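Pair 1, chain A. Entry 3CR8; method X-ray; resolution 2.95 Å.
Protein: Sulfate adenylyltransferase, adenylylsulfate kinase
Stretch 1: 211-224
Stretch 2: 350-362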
# COMPACT_ATOMS: atom_id res chain seq x y z
N PHE A 211 -3.14 -28.88 -16.92
CA PHE A 211 -3.60 -28.35 -15.65
C PHE A 211 -3.21 -26.89 -15.53
O PHE A 211 -4.05 -26.02 -15.23
CB PHE A 211 -3.06 -29.15 -14.49
CG PHE A 211 -3.79 -30.43 -14.24
CD1 PHE A 211 -4.86 -30.48 -13.37
CD2 PHE A 211 -3.40 -31.59 -14.86
CE1 PHE A 211 -5.52 -31.66 -13.13
CE2 PHE A 211 -4.06 -32.77 -14.61
CZ PHE A 211 -5.12 -32.79 -13.74
N GLY A 212 -1.95 -26.61 -15.80
CA GLY A 212 -1.50 -25.23 -15.84
C GLY A 212 -2.29 -24.36 -16.81
O GLY A 212 -2.65 -23.23 -16.50
N LEU A 213 -2.57 -24.89 -18.00
CA LEU A 213 -3.33 -24.15 -18.99
C LEU A 213 -4.68 -23.79 -18.43
O LEU A 213 -5.12 -22.66 -18.51
CB LEU A 213 -3.53 -25.01 -20.20
CG LEU A 213 -3.57 -24.34 -21.55
CD1 LEU A 213 -4.66 -25.04 -22.30
CD2 LEU A 213 -3.83 -22.83 -21.44
N VAL A 214 -5.38 -24.76 -17.88
CA VAL A 214 -6.68 -24.46 -17.35
C VAL A 214 -6.53 -23.43 -16.26
O VAL A 214 -7.30 -22.48 -16.18
CB VAL A 214 -7.39 -25.70 -16.81
CG1 VAL A 214 -8.67 -25.29 -16.04
CG2 VAL A 214 -7.67 -26.65 -17.93
N ARG A 215 -5.52 -23.60 -15.41
CA ARG A 215 -5.42 -22.70 -14.27
C ARG A 215 -5.15 -21.26 -14.69
O ARG A 215 -5.63 -20.32 -14.05
CB ARG A 215 -4.40 -23.20 -13.25
CG ARG A 215 -4.82 -22.89 -11.83
CD ARG A 215 -4.30 -23.96 -10.92
NE ARG A 215 -3.05 -24.47 -11.49
CZ ARG A 215 -2.68 -25.74 -11.41
NH1 ARG A 215 -3.48 -26.63 -10.79
NH2 ARG A 215 -1.52 -26.13 -11.95
N SER A 216 -4.41 -21.08 -15.77
CA SER A 216 -4.13 -19.76 -16.27
C SER A 216 -5.38 -19.11 -16.87
O SER A 216 -5.46 -17.89 -16.93
CB SER A 216 -2.99 -19.82 -17.28
OG SER A 216 -3.44 -20.20 -18.56
N PHE A 217 -6.33 -19.91 -17.35
CA PHE A 217 -7.60 -19.37 -17.81
C PHE A 217 -8.48 -18.98 -16.65
O PHE A 217 -9.09 -17.92 -16.65
CB PHE A 217 -8.31 -20.32 -18.77
CG PHE A 217 -7.94 -20.09 -20.18
CD1 PHE A 217 -6.77 -20.63 -20.69
CD2 PHE A 217 -8.70 -19.24 -20.97
CE1 PHE A 217 -6.38 -20.37 -21.99
CE2 PHE A 217 -8.32 -18.98 -22.28
CZ PHE A 217 -7.16 -19.54 -22.79
N LEU A 218 -8.53 -19.82 -15.63
CA LEU A 218 -9.32 -19.52 -14.45
C LEU A 218 -8.84 -18.26 -13.84
O LEU A 218 -9.61 -17.52 -13.25
CB LEU A 218 -9.19 -20.65 -13.45
CG LEU A 218 -9.96 -21.90 -13.83
CD1 LEU A 218 -9.51 -23.06 -12.94
CD2 LEU A 218 -11.46 -21.66 -13.79
N ALA A 219 -7.55 -17.99 -14.01
CA ALA A 219 -6.90 -16.84 -13.39
C ALA A 219 -7.39 -15.53 -13.94
O ALA A 219 -7.53 -14.56 -13.21
CB ALA A 219 -5.39 -16.96 -13.54
N ILE A 220 -7.66 -15.51 -15.24
CA ILE A 220 -8.01 -14.27 -15.90
C ILE A 220 -9.47 -14.22 -16.32
O ILE A 220 -9.93 -13.25 -16.92
CB ILE A 220 -7.13 -14.07 -17.13
CG1 ILE A 220 -7.83 -14.46 -18.44
CG2 ILE A 220 -5.88 -14.90 -16.97
CD1 ILE A 220 -7.06 -13.95 -19.69
N ARG A 221 -10.22 -15.27 -16.00
CA ARG A 221 -11.60 -15.30 -16.44
C ARG A 221 -12.41 -14.10 -15.93
O ARG A 221 -13.30 -13.63 -16.64
CB ARG A 221 -12.28 -16.61 -16.05
CG ARG A 221 -13.76 -16.65 -16.40
CD ARG A 221 -14.39 -17.94 -15.96
NE ARG A 221 -14.12 -18.20 -14.55
CZ ARG A 221 -14.50 -19.31 -13.92
NH1 ARG A 221 -15.17 -20.24 -14.59
NH2 ARG A 221 -14.20 -19.48 -12.63
N ASP A 222 -12.10 -13.61 -14.73
CA ASP A 222 -12.89 -12.52 -14.13
C ASP A 222 -12.73 -11.18 -14.83
O ASP A 222 -13.53 -10.26 -14.61
CB ASP A 222 -12.59 -12.38 -12.64
CG ASP A 222 -13.17 -13.51 -11.83
OD1 ASP A 222 -13.65 -13.25 -10.71
OD2 ASP A 222 -13.15 -14.66 -12.33
N ARG A 223 -11.69 -11.08 -15.66
CA ARG A 223 -11.44 -9.91 -16.50
C ARG A 223 -12.40 -9.85 -17.68
O ARG A 223 -12.34 -8.94 -18.50
CB ARG A 223 -10.02 -9.97 -17.07
CG ARG A 223 -8.90 -10.00 -16.05
CD ARG A 223 -8.57 -8.61 -15.64
NE ARG A 223 -7.52 -8.55 -14.64
CZ ARG A 223 -7.05 -7.41 -14.17
NH1 ARG A 223 -7.56 -6.27 -14.64
NH2 ARG A 223 -6.07 -7.39 -13.27
N PHE A 224 -13.25 -10.86 -17.78
CA PHE A 224 -14.14 -11.00 -18.92
C PHE A 224 -15.57 -10.69 -18.50
O PHE A 224 -16.01 -11.02 -17.39
CB PHE A 224 -14.08 -12.42 -19.50
CG PHE A 224 -12.97 -12.64 -20.49
CD1 PHE A 224 -13.09 -12.22 -21.80
CD2 PHE A 224 -11.82 -13.30 -20.11
CE1 PHE A 224 -12.07 -12.42 -22.71
CE2 PHE A 224 -10.79 -13.50 -21.01
CZ PHE A 224 -10.92 -13.06 -22.32
N SER A 350 0.47 -8.27 -19.70
CA SER A 350 -0.36 -9.32 -19.13
C SER A 350 -1.24 -8.76 -18.03
O SER A 350 -1.53 -7.55 -18.03
CB SER A 350 0.51 -10.46 -18.62
OG SER A 350 -0.26 -11.62 -18.40
N PHE A 351 -1.67 -9.63 -17.12
CA PHE A 351 -2.33 -9.25 -15.88
C PHE A 351 -1.52 -9.82 -14.71
O PHE A 351 -0.87 -10.85 -14.86
CB PHE A 351 -3.76 -9.79 -15.82
CG PHE A 351 -4.64 -9.36 -16.96
CD1 PHE A 351 -4.68 -10.11 -18.13
CD2 PHE A 351 -5.43 -8.23 -16.86
CE1 PHE A 351 -5.51 -9.73 -19.19
CE2 PHE A 351 -6.27 -7.82 -17.92
CZ PHE A 351 -6.31 -8.58 -19.09
N PRO A 352 -1.55 -9.14 -13.55
CA PRO A 352 -0.83 -9.62 -12.36
C PRO A 352 -1.14 -11.07 -12.01
O PRO A 352 -0.23 -11.84 -11.77
CB PRO A 352 -1.32 -8.69 -11.26
CG PRO A 352 -1.66 -7.45 -11.99
CD PRO A 352 -2.22 -7.85 -13.29
N GLU A 353 -2.42 -11.42 -12.00
CA GLU A 353 -2.88 -12.78 -11.72
C GLU A 353 -2.25 -13.85 -12.60
O GLU A 353 -1.80 -14.88 -12.11
CB GLU A 353 -4.39 -12.87 -11.88
CG GLU A 353 -5.12 -11.72 -11.31
CD GLU A 353 -5.50 -10.69 -12.36
OE1 GLU A 353 -6.45 -10.94 -13.14
OE2 GLU A 353 -4.84 -9.62 -12.38
N VAL A 354 -2.25 -13.63 -13.90
CA VAL A 354 -1.72 -14.59 -14.84
C VAL A 354 -0.23 -14.68 -14.62
O VAL A 354 0.34 -15.77 -14.56
CB VAL A 354 -1.95 -14.12 -16.28
CG1 VAL A 354 -1.70 -15.25 -17.26
CG2 VAL A 354 -3.34 -13.56 -16.43
N LEU A 355 0.41 -13.53 -14.51
CA LEU A 355 1.85 -13.52 -14.26
C LEU A 355 2.14 -14.36 -13.03
O LEU A 355 3.01 -15.23 -13.05
CB LEU A 355 2.38 -12.10 -14.11
CG LEU A 355 2.36 -11.39 -15.47
CD1 LEU A 355 3.12 -10.10 -15.40
CD2 LEU A 355 2.92 -12.28 -16.58
N ALA A 356 1.36 -14.12 -11.97
CA ALA A 356 1.56 -14.76 -10.69
C ALA A 356 1.42 -16.26 -10.84
O ALA A 356 2.15 -17.05 -10.25
CB ALA A 356 0.57 -14.21 -9.67
N GLU A 357 0.47 -16.64 -11.68
CA GLU A 357 0.16 -18.04 -11.92
C GLU A 357 1.24 -18.69 -12.76
O GLU A 357 1.69 -19.76 -12.42
CB GLU A 357 -1.23 -18.18 -12.56
CG GLU A 357 -1.58 -19.57 -13.07
CD GLU A 357 -1.65 -20.61 -11.97
OE1 GLU A 357 -2.09 -20.27 -10.85
OE2 GLU A 357 -1.27 -21.77 -12.23
N LEU A 358 1.65 -18.06 -13.85
CA LEU A 358 2.77 -18.59 -14.64
C LEU A 358 4.05 -18.75 -13.83
O LEU A 358 4.87 -19.60 -14.14
CB LEU A 358 3.06 -17.70 -15.83
CG LEU A 358 1.91 -17.60 -16.81
CD1 LEU A 358 2.22 -16.58 -17.84
CD2 LEU A 358 1.67 -18.94 -17.44
N HIS A 359 4.23 -17.92 -12.80
CA HIS A 359 5.36 -18.07 -11.90
C HIS A 359 5.20 -19.19 -10.86
O HIS A 359 6.16 -19.81 -10.44
CB HIS A 359 5.73 -16.75 -11.26
CG HIS A 359 6.82 -16.03 -11.99
ND1 HIS A 359 6.80 -14.67 -12.21
CD2 HIS A 359 7.97 -16.49 -12.55
CE1 HIS A 359 7.90 -14.32 -12.87
NE2 HIS A 359 8.62 -15.41 -13.09
N ARG A 360 3.99 -19.48 -10.45
CA ARG A 360 3.81 -20.65 -9.61
C ARG A 360 4.07 -21.95 -10.39
O ARG A 360 4.46 -22.96 -9.81
CB ARG A 360 2.43 -20.62 -8.92
CG ARG A 360 2.44 -19.74 -7.69
CD ARG A 360 1.14 -19.75 -6.97
NE ARG A 360 0.26 -18.66 -7.39
CZ ARG A 360 -0.82 -18.83 -8.15
NH1 ARG A 360 -1.15 -20.05 -8.57
NH2 ARG A 360 -1.56 -17.78 -8.48
N GLN A 361 3.89 -21.90 -11.72
CA GLN A 361 4.08 -23.07 -12.57
C GLN A 361 5.52 -23.24 -12.94
O GLN A 361 6.08 -24.33 -12.78
CB GLN A 361 3.25 -22.96 -13.84
CG GLN A 361 1.75 -22.91 -13.62
CD GLN A 361 0.98 -22.70 -14.90
OE1 GLN A 361 1.47 -23.01 -16.00
NE2 GLN A 361 -0.23 -22.19 -14.78
N THR A 362 6.12 -22.17 -13.46
CA THR A 362 7.52 -22.20 -13.91
C THR A 362 8.33 -21.02 -13.35
O THR A 362 8.31 -19.92 -13.92
CB THR A 362 7.62 -22.26 -15.46
OG1 THR A 362 6.92 -21.15 -16.02
CG2 THR A 362 6.97 -23.52 -15.99

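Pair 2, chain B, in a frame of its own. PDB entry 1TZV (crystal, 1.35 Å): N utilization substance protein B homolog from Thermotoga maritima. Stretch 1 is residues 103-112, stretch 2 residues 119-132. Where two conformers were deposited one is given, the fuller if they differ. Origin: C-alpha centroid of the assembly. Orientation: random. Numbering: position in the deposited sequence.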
# COMPACT_ATOMS: atom_id res chain seq x y z
N THR B 103 -9.42 -0.51 3.77
CA THR B 103 -7.98 -0.57 3.58
C THR B 103 -7.49 -1.98 3.81
O THR B 103 -6.74 -2.54 3.00
CB THR B 103 -7.27 0.38 4.55
OG1 THR B 103 -7.59 1.73 4.19
CG2 THR B 103 -5.74 0.18 4.50
N ILE B 104 -7.92 -2.61 4.90
CA ILE B 104 -7.43 -3.95 5.19
C ILE B 104 -7.93 -4.99 4.19
O ILE B 104 -7.15 -5.78 3.66
CB ILE B 104 -7.78 -4.34 6.66
CG1 ILE B 104 -7.08 -3.37 7.62
CG2 ILE B 104 -7.39 -5.78 6.93
CD1 ILE B 104 -7.39 -3.64 9.08
N ASP B 105 -9.23 -4.99 3.91
CA ASP B 105 -9.78 -5.95 2.97
C ASP B 105 -9.13 -5.85 1.59
O ASP B 105 -8.81 -6.86 0.96
CB ASP B 105 -11.30 -5.78 2.83
CG ASP B 105 -12.08 -6.25 4.05
OD1 ASP B 105 -13.32 -6.10 4.05
OD2 ASP B 105 -11.46 -6.76 5.01
N GLU B 106 -8.95 -4.64 1.09
CA GLU B 106 -8.35 -4.47 -0.23
C GLU B 106 -6.88 -4.86 -0.25
O GLU B 106 -6.39 -5.41 -1.23
CB GLU B 106 -8.48 -3.02 -0.70
CG GLU B 106 -9.90 -2.61 -1.00
CD GLU B 106 -10.60 -3.60 -1.89
OE1 GLU B 106 -9.99 -4.03 -2.89
OE2 GLU B 106 -11.76 -3.96 -1.60
N ALA B 107 -6.18 -4.59 0.84
CA ALA B 107 -4.76 -4.91 0.93
C ALA B 107 -4.64 -6.44 0.89
O ALA B 107 -3.77 -6.99 0.21
CB ALA B 107 -4.18 -4.37 2.22
N ILE B 108 -5.49 -7.14 1.63
CA ILE B 108 -5.48 -8.60 1.64
C ILE B 108 -5.72 -9.11 0.22
O ILE B 108 -5.08 -10.09 -0.20
CB ILE B 108 -6.61 -9.15 2.57
CG1 ILE B 108 -6.27 -8.87 4.04
CG2 ILE B 108 -6.82 -10.65 2.34
CD1 ILE B 108 -7.49 -9.02 4.96
N GLU B 109 -6.62 -8.48 -0.52
CA GLU B 109 -6.90 -8.89 -1.91
C GLU B 109 -5.63 -8.80 -2.75
O GLU B 109 -5.35 -9.71 -3.55
CB GLU B 109 -7.96 -8.00 -2.56
CG GLU B 109 -9.42 -8.23 -2.16
CD GLU B 109 -10.35 -7.13 -2.70
OE1 GLU B 109 -9.94 -6.37 -3.61
OE2 GLU B 109 -11.50 -7.02 -2.22
N ILE B 110 -4.85 -7.73 -2.60
CA ILE B 110 -3.63 -7.61 -3.39
C ILE B 110 -2.63 -8.68 -2.97
O ILE B 110 -2.00 -9.31 -3.83
CB ILE B 110 -3.00 -6.20 -3.23
CG1 ILE B 110 -3.97 -5.14 -3.75
CG2 ILE B 110 -1.67 -6.13 -4.03
CD1 ILE B 110 -3.46 -3.68 -3.56
N ALA B 111 -2.48 -8.91 -1.68
CA ALA B 111 -1.56 -9.93 -1.21
C ALA B 111 -1.94 -11.31 -1.74
O ALA B 111 -1.06 -12.08 -2.13
CB ALA B 111 -1.52 -9.96 0.32
N LYS B 112 -3.23 -11.62 -1.78
CA LYS B 112 -3.67 -12.92 -2.30
C LYS B 112 -3.48 -13.00 -3.81
O LYS B 112 -3.13 -14.06 -4.35
CB LYS B 112 -5.13 -13.16 -1.94
CG LYS B 112 -5.33 -13.45 -0.48
CD LYS B 112 -6.79 -13.76 -0.17
CE LYS B 112 -6.98 -14.19 1.27
NZ LYS B 112 -8.39 -14.62 1.51
N SER B 119 -0.50 -15.74 2.45
CA SER B 119 -0.02 -14.34 2.35
C SER B 119 -1.11 -13.41 2.85
O SER B 119 -0.86 -12.47 3.63
CB SER B 119 0.23 -13.92 0.89
OG SER B 119 1.05 -14.83 0.21
N GLY B 120 -2.32 -13.64 2.36
CA GLY B 120 -3.45 -12.83 2.76
C GLY B 120 -3.64 -12.87 4.26
O GLY B 120 -3.82 -11.83 4.88
N LYS B 121 -3.60 -14.06 4.85
CA LYS B 121 -3.79 -14.16 6.28
C LYS B 121 -2.67 -13.45 7.04
O LYS B 121 -2.92 -12.77 8.03
CB LYS B 121 -3.88 -15.63 6.70
CG LYS B 121 -5.11 -16.34 6.17
CD LYS B 121 -5.14 -17.79 6.62
CE LYS B 121 -6.36 -18.51 6.06
NZ LYS B 121 -6.41 -19.92 6.52
N PHE B 122 -1.44 -13.60 6.57
CA PHE B 122 -0.32 -12.94 7.22
C PHE B 122 -0.50 -11.42 7.22
O PHE B 122 -0.36 -10.76 8.27
CB PHE B 122 0.97 -13.30 6.51
CG PHE B 122 2.13 -12.49 6.97
CD1 PHE B 122 2.76 -12.79 8.17
CD2 PHE B 122 2.58 -11.42 6.21
CE1 PHE B 122 3.84 -12.02 8.61
CE2 PHE B 122 3.65 -10.64 6.64
CZ PHE B 122 4.28 -10.96 7.85
N VAL B 123 -0.80 -10.88 6.05
CA VAL B 123 -1.02 -9.45 5.88
C VAL B 123 -2.18 -8.99 6.77
O VAL B 123 -2.08 -7.96 7.45
CB VAL B 123 -1.36 -9.12 4.40
CG1 VAL B 123 -1.88 -7.70 4.28
CG2 VAL B 123 -0.12 -9.30 3.54
N ASN B 124 -3.25 -9.77 6.80
CA ASN B 124 -4.46 -9.45 7.57
C ASN B 124 -4.07 -9.29 9.04
O ASN B 124 -4.49 -8.33 9.71
CB ASN B 124 -5.48 -10.58 7.41
CG ASN B 124 -6.88 -10.24 7.94
OD1 ASN B 124 -7.80 -11.04 7.81
ND2 ASN B 124 -7.04 -9.06 8.52
N GLY B 125 -3.27 -10.21 9.54
CA GLY B 125 -2.88 -10.17 10.95
C GLY B 125 -2.07 -8.94 11.30
O GLY B 125 -2.33 -8.27 12.33
N ILE B 126 -1.08 -8.61 10.48
CA ILE B 126 -0.26 -7.45 10.74
C ILE B 126 -1.08 -6.16 10.66
O ILE B 126 -1.00 -5.30 11.55
CB ILE B 126 0.90 -7.34 9.74
CG1 ILE B 126 1.80 -8.57 9.88
CG2 ILE B 126 1.70 -6.07 9.98
CD1 ILE B 126 2.97 -8.52 8.97
N LEU B 127 -1.87 -6.02 9.61
CA LEU B 127 -2.67 -4.82 9.46
C LEU B 127 -3.74 -4.64 10.55
O LEU B 127 -3.99 -3.51 10.96
CB LEU B 127 -3.30 -4.75 8.08
CG LEU B 127 -2.29 -4.58 6.93
CD1 LEU B 127 -3.04 -4.61 5.62
CD2 LEU B 127 -1.51 -3.27 7.05
N ASP B 128 -4.36 -5.73 11.01
CA ASP B 128 -5.35 -5.60 12.08
C ASP B 128 -4.67 -5.02 13.30
O ASP B 128 -5.23 -4.15 13.99
CB ASP B 128 -5.95 -6.96 12.47
CG ASP B 128 -7.05 -7.42 11.54
OD1 ASP B 128 -7.50 -8.57 11.71
OD2 ASP B 128 -7.49 -6.66 10.65
N ARG B 129 -3.45 -5.47 13.59
CA ARG B 129 -2.70 -4.99 14.74
C ARG B 129 -2.28 -3.53 14.57
O ARG B 129 -2.40 -2.72 15.49
CB ARG B 129 -1.49 -5.91 14.99
CG ARG B 129 -1.87 -7.29 15.53
CD ARG B 129 -0.77 -8.34 15.34
NE ARG B 129 0.44 -8.03 16.10
CZ ARG B 129 1.68 -8.39 15.76
NH1 ARG B 129 2.70 -8.04 16.53
NH2 ARG B 129 1.91 -9.07 14.64
N ILE B 130 -1.81 -3.16 13.38
CA ILE B 130 -1.42 -1.77 13.16
C ILE B 130 -2.65 -0.86 13.27
O ILE B 130 -2.57 0.21 13.88
CB ILE B 130 -0.78 -1.58 11.76
CG1 ILE B 130 0.58 -2.28 11.71
CG2 ILE B 130 -0.64 -0.09 11.43
CD1 ILE B 130 1.17 -2.37 10.30
N ALA B 131 -3.76 -1.28 12.68
CA ALA B 131 -4.97 -0.47 12.69
C ALA B 131 -5.55 -0.27 14.09
O ALA B 131 -5.97 0.84 14.44
CB ALA B 131 -6.03 -1.09 11.78
N LYS B 132 -5.54 -1.31 14.90
CA LYS B 132 -6.14 -1.17 16.22
C LYS B 132 -5.32 -0.27 17.13
O LYS B 132 -5.84 0.25 18.13
CB LYS B 132 -6.38 -2.53 16.86
CG LYS B 132 -5.15 -3.25 17.33
CD LYS B 132 -5.55 -4.59 17.95
CE LYS B 132 -6.50 -5.36 17.05
O HOH W 1 1.64 -11.98 -1.34

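Two antiparallel helix pairs with a common backbone arrangement. In pair 1, helix 211-220 packs against helix 352-361 with axes 8.6 Å apart at closest approach and N-to-C directions 157° apart; in pair 2, helices 103-112 and 119-132 approach to 8.0 Å at 150°. Fourteen central residues superpose with an RMSD of 0.9 Å over N, CA and C. The buried areas are similar, 563 Å² in pair 1 and 488 Å² in pair 2, but the chemistry differs: pair 1 bridges its helices with charged and amide groups, whereas pair 2 has no direct hydrogen bond between its stretches and relies largely on apolar packing.

The match of E357(A) with L127(B) lies at the centre of this difference. Both point toward the partner helix, and their CA atoms fall 0.4 Å apart. E357(A) OE2 accepts a weak hydrogen bond from R215(A) NE at 3.3 Å, part of a salt bridge, and also accepts a hydrogen bond, not a weak one, from Q361(A) NE2 of its own helix at 2.8 Å; its OE1 lies 2.5 Å from R360(A) NH1, a very short salt-bridge contact. R215(A) points toward the other helix; its match T103(B) points sideways and makes no contact within 4.5 Å. L127(B) has no charge to satisfy and lays its CD1 against A107(B) CB at 3.6 Å. The residue facing it is alanine in both pairs: A219(A), matched to A107(B), places its CB 4.4 Å from E357(A) CB.

S216(A) matches I104(B). The serine is short, its CB 4.4 Å from E357(A) CG, and its OG turns back to donate to L213(A) O at 3.0 Å. The isoleucine instead reaches across as a knob into a hole formed by N124(B), L127(B), D128(B) and A131(B), with its CD1 4.0 Å from A131(B) CB. Q361(A), the counterpart of A131(B), is longer and polar: its NE2 makes a weak hydrogen bond to G212(A) O at 3.1 Å. An ideal CB on G212(A) would lie 2.6 Å from Q361(A) OE1, so the bare glycine leaves room for that amide.

I220(A) matches I108(B), their CA atoms 0.7 Å apart after superposition; each leaves its helix sideways and lies beside V354(A) or N124(B), which also match. The I220(A) CG2 to V354(A) CG2 distance of 2.9 Å is too short to be realistic, so only their apolar proximity is meaningful. In pair 2, I108(B) CD1 lies 3.3 Å from N124(B) CG.

E353(A) matches V123(B), and R223(A) matches K112(B). R223(A) grips the glutamate with two hydrogen bonds within a salt bridge, NE to E353(A) OE1 at 3.0 Å and NH2 to E353(A) OE2 at 2.7 Å, while its CG sits 4.1 Å from the F351(A) ring centroid, over the face. F351(A) points toward the other stretch; its match K121(B) points away, likewise without a contact. In pair 2, V123(B) CG2 packs on A111(B) CB at 3.6 Å, and K112(B) CG passes 3.8 Å from G120(B) CA. An ideal CB on G120(B) would fall 2.5 Å from K112(B) CE, so the glycine admits the lysine chain. Nearby, a water donates to A111(B) O at 2.8 Å and accepts a weak hydrogen bond from S119(B) OG at 3.3 Å.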